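Local coordinates for putative branched-chain amino acid transport system substrate-binding protein (Rhodopseudomonas palustris, PDB 4F8J) that probably serves as the periplasmic solute receptor of an ABC-type uptake system and binds 4'-hydroxycinnamic acid (p-coumarate) in the crystal, at residues Ala284-Asp289 with Ala328-Tyr333. Residues are numbered along the deposited sequence; the frame is centred on the assembly and turned at random.
Sequences AAHSFD and ASQGVY. With HC4 (4'-hydroxycinnamic acid), chain E.
Asp289, on helix 282-302, puts both carboxylate oxygens on the turn that begins at Ala328, which links the short antiparallel strands 326-327 and 332-333. OD1 takes two bonds from Ser329. The hydroxyl Ser329 OG donates to Asp289 OD1 at 2.7 Å on the syn side. The backbone N of Ser329 reaches the same Asp289 OD1 at 2.9 Å from above the carboxylate plane, 39° out of it. The other oxygen, Asp289 OD2, accepts from the backbone N of Gln330 at 2.9 Å on its syn side, with a bent N-H...O angle of 133°. The methyl CB of Ala328 lies 3.4 Å from Asp289 CG.

Ser329 OG sits between its own backbone N and carbonyl carbon (chi1 72°), which brings it back to the acceptor that its N-H uses. Ser329 OG also touches the methyl CB of Ala285 at 3.3 Å. The Gln330 chain bends and crosses Asp289 at about a right angle. Its CG packs on Ala285 CB, and Gln330 NE2 comes within 3.6 Å of His286 CE1. The amide oxygen OE1 is held by Val248 N.

A water bonds Asp289 OD2, His286 ND1 and the hydroxyl of Tyr333, which is also bonded to Met115 O. At the other nitrogen of the ring, His286 NE2 is hydrogen-bonded to O4' of 4'-hydroxycinnamic acid at 2.6 Å. Replacing this aspartate by an alanine is likely to leave Ser329 OG and the N-H groups of Ser329 and Gln330 without their acceptor, and the water without one of its partners. The chemistry implies a buried carboxylate, probably stabilised as an anion by its three protein donors and the water. It is linked through the water to the ligand-binding histidine, consistent with a second-shell role.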
loop_
_atom_site.group_PDB
_atom_site.type_symbol
_atom_site.label_atom_id
_atom_site.label_comp_id
_atom_site.label_asym_id
_atom_site.label_seq_id
_atom_site.Cartn_x
_atom_site.Cartn_y
_atom_site.Cartn_z
ATOM N N ALA A 284 5.820 -5.621 -2.204
ATOM C CA ALA A 284 7.141 -5.542 -2.815
ATOM C C ALA A 284 7.177 -4.349 -3.760
ATOM O O ALA A 284 8.161 -3.667 -3.873
ATOM C CB ALA A 284 7.453 -6.809 -3.594
ATOM N N ALA A 285 6.071 -4.134 -4.478
ATOM C CA ALA A 285 6.004 -3.104 -5.477
ATOM C C ALA A 285 6.169 -1.704 -4.840
ATOM O O ALA A 285 6.653 -0.791 -5.521
ATOM C CB ALA A 285 4.707 -3.213 -6.272
ATOM N N HIS A 286 5.713 -1.490 -3.607
ATOM C CA HIS A 286 5.812 -0.144 -3.025
ATOM C C HIS A 286 7.245 0.289 -2.773
ATOM O O HIS A 286 7.607 1.431 -3.065
ATOM C CB HIS A 286 4.993 0.031 -1.776
ATOM C CG HIS A 286 3.516 -0.208 -1.969
ATOM N ND1 HIS A 286 2.835 0.182 -3.093
ATOM C CD2 HIS A 286 2.581 -0.859 -1.143
ATOM C CE1 HIS A 286 1.537 -0.171 -2.972
ATOM N NE2 HIS A 286 1.366 -0.783 -1.792
ATOM N N SER A 287 8.075 -0.617 -2.242
ATOM C CA SER A 287 9.481 -0.240 -2.041
ATOM C C SER A 287 10.200 -0.151 -3.381
ATOM O O SER A 287 10.981 0.775 -3.596
ATOM C CB SER A 287 10.194 -1.144 -1.027
ATOM O OG SER A 287 10.156 -2.446 -1.532
ATOM N N PHE A 288 9.898 -1.038 -4.332
ATOM C CA PHE A 288 10.487 -0.976 -5.680
ATOM C C PHE A 288 10.124 0.363 -6.330
ATOM O O PHE A 288 10.977 1.078 -6.865
ATOM C CB PHE A 288 9.943 -2.150 -6.520
ATOM C CG PHE A 288 10.476 -2.225 -7.909
ATOM C CD1 PHE A 288 11.694 -2.868 -8.210
ATOM C CD2 PHE A 288 9.755 -1.680 -8.937
ATOM C CE1 PHE A 288 12.137 -2.945 -9.514
ATOM C CE2 PHE A 288 10.201 -1.764 -10.235
ATOM C CZ PHE A 288 11.400 -2.388 -10.516
ATOM N N ASP A 289 8.856 0.743 -6.230
ATOM C CA ASP A 289 8.373 1.962 -6.878
ATOM C C ASP A 289 8.977 3.201 -6.206
ATOM O O ASP A 289 9.211 4.203 -6.886
ATOM C CB ASP A 289 6.863 2.052 -6.827
ATOM C CG ASP A 289 6.183 1.066 -7.752
ATOM O OD1 ASP A 289 6.890 0.406 -8.552
ATOM O OD2 ASP A 289 4.928 1.014 -7.754
ATOM N N ALA A 328 5.770 3.864 -12.617
ATOM C CA ALA A 328 6.227 2.802 -11.720
ATOM C C ALA A 328 5.321 1.593 -11.860
ATOM O O ALA A 328 4.390 1.597 -12.672
ATOM C CB ALA A 328 6.277 3.320 -10.284
ATOM N N SER A 329 5.593 0.535 -11.105
ATOM C CA SER A 329 4.841 -0.699 -11.301
ATOM C C SER A 329 3.375 -0.573 -10.825
ATOM O O SER A 329 2.486 -1.279 -11.341
ATOM C CB SER A 329 5.543 -1.890 -10.633
ATOM O OG SER A 329 5.434 -1.827 -9.220
ATOM N N GLN A 330 3.119 0.328 -9.864
ATOM C CA GLN A 330 1.785 0.449 -9.289
ATOM C C GLN A 330 0.956 1.599 -9.810
ATOM O O GLN A 330 -0.207 1.758 -9.432
ATOM C CB GLN A 330 1.869 0.532 -7.763
ATOM C CG GLN A 330 2.379 -0.741 -7.102
ATOM C CD GLN A 330 1.337 -1.831 -7.035
ATOM O OE1 GLN A 330 0.725 -2.166 -8.053
ATOM N NE2 GLN A 330 1.104 -2.369 -5.832
ATOM N N GLY A 331 1.542 2.448 -10.647
ATOM C CA GLY A 331 0.814 3.579 -11.167
ATOM C C GLY A 331 1.759 4.575 -11.753
ATOM O O GLY A 331 2.945 4.298 -11.883
ATOM N N VAL A 332 1.197 5.721 -12.141
ATOM C CA VAL A 332 1.956 6.833 -12.719
ATOM C C VAL A 332 1.736 8.017 -11.814
ATOM O O VAL A 332 0.625 8.532 -11.695
ATOM C CB VAL A 332 1.538 7.095 -14.185
ATOM C CG1 VAL A 332 2.315 8.282 -14.769
ATOM C CG2 VAL A 332 1.728 5.859 -15.073
ATOM N N TYR A 333 2.806 8.429 -11.136
ATOM C CA TYR A 333 2.686 9.402 -10.034
ATOM C C TYR A 333 2.895 10.837 -10.500
ATOM O O TYR A 333 3.886 11.146 -11.131
ATOM C CB TYR A 333 3.708 9.088 -8.929
ATOM C CG TYR A 333 3.444 7.794 -8.216
ATOM C CD1 TYR A 333 3.865 6.591 -8.733
ATOM C CD2 TYR A 333 2.765 7.767 -7.005
ATOM C CE1 TYR A 333 3.618 5.395 -8.076
ATOM C CE2 TYR A 333 2.525 6.555 -6.333
ATOM C CZ TYR A 333 2.940 5.370 -6.878
ATOM O OH TYR A 333 2.662 4.165 -6.236
HETATM C C1 HC4 E . -2.657 -1.219 7.073
HETATM O O1 HC4 E . -2.678 -0.248 7.845
HETATM O O2 HC4 E . -2.546 -2.402 7.502
HETATM C C2 HC4 E . -2.736 -1.080 5.593
HETATM C C3 HC4 E . -1.841 -1.738 4.859
HETATM C "C1'" HC4 E . -1.690 -1.551 3.382
HETATM C "C2'" HC4 E . -2.758 -1.246 2.516
HETATM C "C3'" HC4 E . -2.521 -1.021 1.169
HETATM C "C4'" HC4 E . -1.259 -1.102 0.610
HETATM C "C5'" HC4 E . -0.203 -1.413 1.458
HETATM C "C6'" HC4 E . -0.446 -1.623 2.804
HETATM O "O4'" HC4 E . -1.000 -0.909 -0.725
HETATM O O HOH W 1 3.854 1.710 -5.320
#